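Local coordinates for Poly(A) RNA polymerase protein 2 (PDB 3NYB) that probably adds adenosines to the 3' ends of RNAs as the polymerase subunit of the TRAMP surveillance complex, where it pairs with a zinc-knuckle protein, at residues D19-E24 against K314-N319; N107-V112 against I123-P128. The protein carries 1 engineered substitution. All blocks are in the same frame, centred on the assembly; numbering follows the deposited sequence.

Contact 1 (D19-E24 against K314-N319); sequences DWLTFE and KSILGN
The carboxylate of Glu-24, carried by an extended side chain from helix 17-31, grips the start of the turn at 315-318. Glu-24 OE1 takes two backbone N-H groups: Ile-316 N meets its syn lone pair at 2.8 Å, whereas Leu-317 N arrives at 3.1 Å from above the carboxylate plane along a nearly straight bond (168°). Glu-24 OE2 offers its own syn lone pair to Ser-315 OG, 2.5 Å away. A serine suits this place because Ser-315 OG also accepts from Gly-318 N at 2.8 Å, an ST motif that ties the hydroxyl to the turn. Beside this polar grip, Ile-316 spreads its two branches over Trp-20 and Leu-21. Ile-316 CD1 lies 3.5 Å above one face of the Trp-20 indole, offset toward the rim, and CG2 meets Leu-21 CD1. Leu-317 CD2 touches the same Leu-21 methyl. Farther out, Arg-299 of helix 282-304 binds Ser-315 O, and Trp-5 NE1 donates to Glu-24 OE2. An alanine in place of Glu-24 would probably loosen the turn, leaving two buried N-H groups and the Ser-315 hydroxyl without their acceptor. With donors on both oxygens, the buried carboxylate is likely to remain ionised, its charge stabilised by the N-H and O-H dipoles that point at it.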
loop_
_atom_site.group_PDB
_atom_site.type_symbol
_atom_site.label_atom_id
_atom_site.label_comp_id
_atom_site.label_asym_id
_atom_site.label_seq_id
_atom_site.Cartn_x
_atom_site.Cartn_y
_atom_site.Cartn_z
ATOM N N ASP A 19 -18.602 -3.522 9.408
ATOM C CA ASP A 19 -19.317 -3.391 8.137
ATOM C C ASP A 19 -19.413 -1.918 7.756
ATOM O O ASP A 19 -19.099 -1.542 6.633
ATOM C CB ASP A 19 -20.713 -3.998 8.241
ATOM C CG ASP A 19 -20.685 -5.507 8.406
ATOM O OD1 ASP A 19 -19.583 -6.068 8.618
ATOM O OD2 ASP A 19 -21.769 -6.129 8.326
ATOM N N TRP A 20 -19.897 -1.111 8.694
ATOM C CA TRP A 20 -19.645 0.320 8.734
ATOM C C TRP A 20 -18.322 0.570 8.016
ATOM O O TRP A 20 -18.261 1.247 6.978
ATOM C CB TRP A 20 -19.472 0.720 10.202
ATOM C CG TRP A 20 -19.949 2.084 10.652
ATOM C CD1 TRP A 20 -20.589 2.379 11.835
ATOM C CD2 TRP A 20 -19.788 3.334 9.963
ATOM N NE1 TRP A 20 -20.848 3.725 11.912
ATOM C CE2 TRP A 20 -20.375 4.320 10.796
ATOM C CE3 TRP A 20 -19.229 3.691 8.749
ATOM C CZ2 TRP A 20 -20.398 5.665 10.406
ATOM C CZ3 TRP A 20 -19.264 5.031 8.377
ATOM C CH2 TRP A 20 -19.847 5.997 9.203
ATOM N N LEU A 21 -17.252 0.010 8.573
ATOM C CA LEU A 21 -15.914 0.275 8.053
ATOM C C LEU A 21 -15.755 -0.152 6.595
ATOM O O LEU A 21 -15.290 0.619 5.757
ATOM C CB LEU A 21 -14.850 -0.406 8.910
ATOM C CG LEU A 21 -13.437 -0.014 8.476
ATOM C CD1 LEU A 21 -13.297 1.495 8.486
ATOM C CD2 LEU A 21 -12.396 -0.648 9.362
ATOM N N THR A 22 -16.124 -1.394 6.309
ATOM C CA THR A 22 -16.043 -1.929 4.968
ATOM C C THR A 22 -16.724 -1.008 3.956
ATOM O O THR A 22 -16.152 -0.670 2.924
ATOM C CB THR A 22 -16.679 -3.312 4.931
ATOM O OG1 THR A 22 -15.820 -4.233 5.617
ATOM C CG2 THR A 22 -16.898 -3.773 3.495
ATOM N N PHE A 23 -17.941 -0.588 4.275
ATOM C CA PHE A 23 -18.695 0.319 3.427
ATOM C C PHE A 23 -18.010 1.675 3.257
ATOM O O PHE A 23 -18.025 2.251 2.168
ATOM C CB PHE A 23 -20.109 0.513 3.978
ATOM C CG PHE A 23 -20.930 -0.737 3.989
ATOM C CD1 PHE A 23 -20.693 -1.745 3.067
ATOM C CD2 PHE A 23 -21.957 -0.898 4.902
ATOM C CE1 PHE A 23 -21.457 -2.904 3.069
ATOM C CE2 PHE A 23 -22.729 -2.050 4.907
ATOM C CZ PHE A 23 -22.477 -3.055 3.991
ATOM N N GLU A 24 -17.414 2.189 4.328
ATOM C CA GLU A 24 -16.738 3.474 4.229
ATOM C C GLU A 24 -15.489 3.360 3.366
ATOM O O GLU A 24 -15.158 4.284 2.631
ATOM C CB GLU A 24 -16.388 4.069 5.600
ATOM C CG GLU A 24 -16.108 5.565 5.497
ATOM C CD GLU A 24 -15.513 6.181 6.747
ATOM O OE1 GLU A 24 -15.566 5.549 7.824
ATOM O OE2 GLU A 24 -14.994 7.314 6.639
ATOM N N LYS A 314 -20.950 10.092 11.215
ATOM C CA LYS A 314 -19.585 9.937 11.700
ATOM C C LYS A 314 -18.730 9.148 10.729
ATOM O O LYS A 314 -19.244 8.478 9.844
ATOM C CB LYS A 314 -19.539 9.312 13.096
ATOM C CG LYS A 314 -19.967 10.263 14.191
ATOM C CD LYS A 314 -19.498 11.678 13.894
ATOM C CE LYS A 314 -20.118 12.671 14.866
ATOM N NZ LYS A 314 -19.800 12.292 16.268
ATOM N N SER A 315 -17.417 9.251 10.902
ATOM C CA SER A 315 -16.470 8.621 10.006
ATOM C C SER A 315 -15.428 7.852 10.783
ATOM O O SER A 315 -14.788 8.395 11.682
ATOM C CB SER A 315 -15.772 9.671 9.154
ATOM O OG SER A 315 -14.727 9.071 8.424
ATOM N N ILE A 316 -15.257 6.583 10.429
ATOM C CA ILE A 316 -14.250 5.738 11.059
ATOM C C ILE A 316 -12.866 6.041 10.482
ATOM O O ILE A 316 -11.920 6.296 11.234
ATOM C CB ILE A 316 -14.546 4.249 10.840
ATOM C CG1 ILE A 316 -15.836 3.833 11.531
ATOM C CG2 ILE A 316 -13.407 3.404 11.352
ATOM C CD1 ILE A 316 -16.258 2.419 11.186
ATOM N N LEU A 317 -12.769 6.006 9.150
ATOM C CA LEU A 317 -11.519 6.255 8.436
ATOM C C LEU A 317 -11.005 7.679 8.634
ATOM O O LEU A 317 -9.799 7.900 8.728
ATOM C CB LEU A 317 -11.680 5.998 6.937
ATOM C CG LEU A 317 -11.885 4.602 6.394
ATOM C CD1 LEU A 317 -12.167 4.664 4.893
ATOM C CD2 LEU A 317 -10.651 3.779 6.665
ATOM N N GLY A 318 -11.926 8.633 8.697
ATOM C CA GLY A 318 -11.600 10.047 8.599
ATOM C C GLY A 318 -10.346 10.532 9.307
ATOM O O GLY A 318 -9.562 11.283 8.727
ATOM N N ASN A 319 -10.162 10.137 10.564
ATOM C CA ASN A 319 -9.021 10.614 11.332
ATOM C C ASN A 319 -7.770 9.743 11.159
ATOM O O ASN A 319 -6.665 10.153 11.508
ATOM C CB ASN A 319 -9.388 10.777 12.809
ATOM C CG ASN A 319 -8.351 11.593 13.581
ATOM O OD1 ASN A 319 -7.175 11.241 13.618
ATOM N ND2 ASN A 319 -8.787 12.681 14.200
#

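Contact 2 (N107-V112 against I123-P128)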
loop_
_atom_site.group_PDB
_atom_site.type_symbol
_atom_site.label_atom_id
_atom_site.label_comp_id
_atom_site.label_asym_id
_atom_site.label_seq_id
_atom_site.Cartn_x
_atom_site.Cartn_y
_atom_site.Cartn_z
ATOM N N ASN A 107 5.431 26.519 -22.587
ATOM C CA ASN A 107 4.445 26.709 -21.508
ATOM C C ASN A 107 3.662 25.479 -21.041
ATOM O O ASN A 107 2.519 25.608 -20.594
ATOM C CB ASN A 107 3.459 27.837 -21.857
ATOM C CG ASN A 107 4.009 29.208 -21.541
ATOM O OD1 ASN A 107 4.219 29.551 -20.376
ATOM N ND2 ASN A 107 4.241 30.008 -22.581
ATOM N N LEU A 108 4.274 24.303 -21.126
ATOM C CA LEU A 108 3.632 23.092 -20.636
ATOM C C LEU A 108 4.194 22.725 -19.276
ATOM O O LEU A 108 3.834 21.708 -18.687
ATOM C CB LEU A 108 3.783 21.947 -21.635
ATOM C CG LEU A 108 3.139 22.299 -22.978
ATOM C CD1 LEU A 108 3.420 21.255 -24.043
ATOM C CD2 LEU A 108 1.646 22.507 -22.804
ATOM N N ALA A 109 5.074 23.584 -18.779
ATOM C CA ALA A 109 5.680 23.398 -17.475
ATOM C C ALA A 109 6.100 24.743 -16.905
ATOM O O ALA A 109 6.487 25.645 -17.651
ATOM C CB ALA A 109 6.882 22.480 -17.584
ATOM N N THR A 110 6.015 24.877 -15.582
ATOM C CA THR A 110 6.607 26.026 -14.897
ATOM C C THR A 110 7.942 25.608 -14.284
ATOM O O THR A 110 8.963 25.593 -14.972
ATOM C CB THR A 110 5.675 26.620 -13.821
ATOM O OG1 THR A 110 5.482 25.671 -12.765
ATOM C CG2 THR A 110 4.326 26.979 -14.429
ATOM N N GLU A 111 7.945 25.254 -13.005
ATOM C CA GLU A 111 9.171 24.752 -12.412
ATOM C C GLU A 111 9.359 23.292 -12.754
ATOM O O GLU A 111 8.496 22.461 -12.484
ATOM C CB GLU A 111 9.205 24.924 -10.900
ATOM C CG GLU A 111 10.196 23.977 -10.237
ATOM C CD GLU A 111 10.720 24.504 -8.923
ATOM O OE1 GLU A 111 11.387 25.563 -8.932
ATOM O OE2 GLU A 111 10.471 23.852 -7.882
ATOM N N VAL A 112 10.508 22.990 -13.338
ATOM C CA VAL A 112 10.842 21.632 -13.695
ATOM C C VAL A 112 11.970 21.119 -12.820
ATOM O O VAL A 112 13.028 21.739 -12.721
ATOM C CB VAL A 112 11.272 21.554 -15.159
ATOM C CG1 VAL A 112 11.421 20.107 -15.569
ATOM C CG2 VAL A 112 10.249 22.249 -16.031
ATOM N N ILE A 123 12.161 13.665 -14.790
ATOM C CA ILE A 123 11.813 15.079 -14.860
ATOM C C ILE A 123 10.372 15.263 -14.345
ATOM O O ILE A 123 9.423 14.673 -14.880
ATOM C CB ILE A 123 11.972 15.584 -16.317
ATOM C CG1 ILE A 123 11.582 17.037 -16.452
ATOM C CG2 ILE A 123 11.109 14.777 -17.280
ATOM C CD1 ILE A 123 11.156 17.372 -17.862
ATOM N N LYS A 124 10.212 16.044 -13.282
ATOM C CA LYS A 124 8.885 16.284 -12.704
ATOM C C LYS A 124 8.433 17.699 -13.012
ATOM O O LYS A 124 9.236 18.620 -12.978
ATOM C CB LYS A 124 8.909 16.111 -11.187
ATOM C CG LYS A 124 9.372 14.754 -10.717
ATOM C CD LYS A 124 9.701 14.795 -9.231
ATOM C CE LYS A 124 8.475 15.129 -8.389
ATOM N NZ LYS A 124 8.769 15.097 -6.925
ATOM N N PHE A 125 7.148 17.873 -13.301
ATOM C CA PHE A 125 6.600 19.201 -13.547
ATOM C C PHE A 125 5.076 19.228 -13.440
ATOM O O PHE A 125 4.439 18.211 -13.179
ATOM C CB PHE A 125 7.052 19.729 -14.915
ATOM C CG PHE A 125 6.484 18.966 -16.083
ATOM C CD1 PHE A 125 5.334 19.404 -16.726
ATOM C CD2 PHE A 125 7.101 17.803 -16.536
ATOM C CE1 PHE A 125 4.806 18.698 -17.808
ATOM C CE2 PHE A 125 6.584 17.089 -17.611
ATOM C CZ PHE A 125 5.434 17.535 -18.252
ATOM N N VAL A 126 4.499 20.405 -13.639
ATOM C CA VAL A 126 3.049 20.549 -13.658
ATOM C C VAL A 126 2.616 21.205 -14.959
ATOM O O VAL A 126 3.086 22.290 -15.296
ATOM C CB VAL A 126 2.560 21.411 -12.473
ATOM C CG1 VAL A 126 1.084 21.712 -12.607
ATOM C CG2 VAL A 126 2.835 20.709 -11.154
ATOM N N GLU A 127 1.731 20.551 -15.700
ATOM C CA GLU A 127 1.153 21.193 -16.872
ATOM C C GLU A 127 0.161 22.218 -16.354
ATOM O O GLU A 127 -0.808 21.867 -15.673
ATOM C CB GLU A 127 0.473 20.189 -17.797
ATOM C CG GLU A 127 0.161 20.739 -19.192
ATOM C CD GLU A 127 -1.110 21.570 -19.234
ATOM O OE1 GLU A 127 -1.022 22.791 -19.488
ATOM O OE2 GLU A 127 -2.203 21.005 -19.013
ATOM N N PRO A 128 0.424 23.495 -16.657
ATOM C CA PRO A 128 -0.219 24.678 -16.072
ATOM C C PRO A 128 -1.711 24.782 -16.371
ATOM O O PRO A 128 -2.495 25.078 -15.478
ATOM C CB PRO A 128 0.525 25.842 -16.728
ATOM C CG PRO A 128 1.769 25.250 -17.323
ATOM C CD PRO A 128 1.421 23.852 -17.677
HETATM O O HOH W 1 -0.317 24.990 -21.003
HETATM O O HOH W 2 6.346 23.083 -13.764
#
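Phe-125 points from strand 121-127 at the chain running from helix 92-105 into strand 113-116. With chi1 at 67°, CG takes the crowded position between the backbone N and the carbonyl carbon. Phe-125 CB lies 3.8 Å from Ala-109 CB and also nears Glu-111 O. CG passes the same methyl, and Phe-125 CD1 comes to 3.5 Å from Ala-109 CB; a small alanine lets the ring pack close to the backbone. Farther along the same side of the ring, Phe-125 CE1 lies 3.3 Å from Leu-108 O. Ile-49 of helix 36-54 and Ile-134 of the next strand add apolar contacts to this aromatic side chain. Beyond it, Val-112 CG1 touches Ile-123 CD1, where Val-112 also meets Ala-100 and Lys-104 of helix 92-105.

Asn-107, in the positive-phi position (66°) of a Schellman motif, ends that helix and leads into the loop, a conformation asparagine tolerates well. Pro-128 CG rests on its carbonyl oxygen. The two backbones share no direct hydrogen bond; Glu-127 CA meets Leu-108 O and Ala-109 CA meets Val-126 O in C-H...O contacts. Where the loop bows out, one water accepts from Val-126 N at 3.3 Å, donates to Glu-111 O and bonds Thr-110 OG1. Regular pairing is taken up just beyond, between Lys-124 and Glu-113, at the margin of the mixed sheet packed against helices in the palm of the nucleotidyltransferase fold.

How the contacts relate
The two contacts lie in different parts of the molecule, with centres 37 Å apart and nearest atoms about 24 Å apart, and share no helix or strand. Contact 1 joins near-terminal pieces of the chain, helix 17-31 and the loop after helix 308-311, 290 positions apart at their closest ends. The segments of contact 2 are 11 positions apart at theirs, and its whole hairpin falls within the sequence span that contact 1 brackets. This order is consistent with a palm inserted between the N- and C-terminal portions of a largely helical central domain: contact 1 brings those portions together, while contact 2 belongs to the local build of the five-stranded palm sheet.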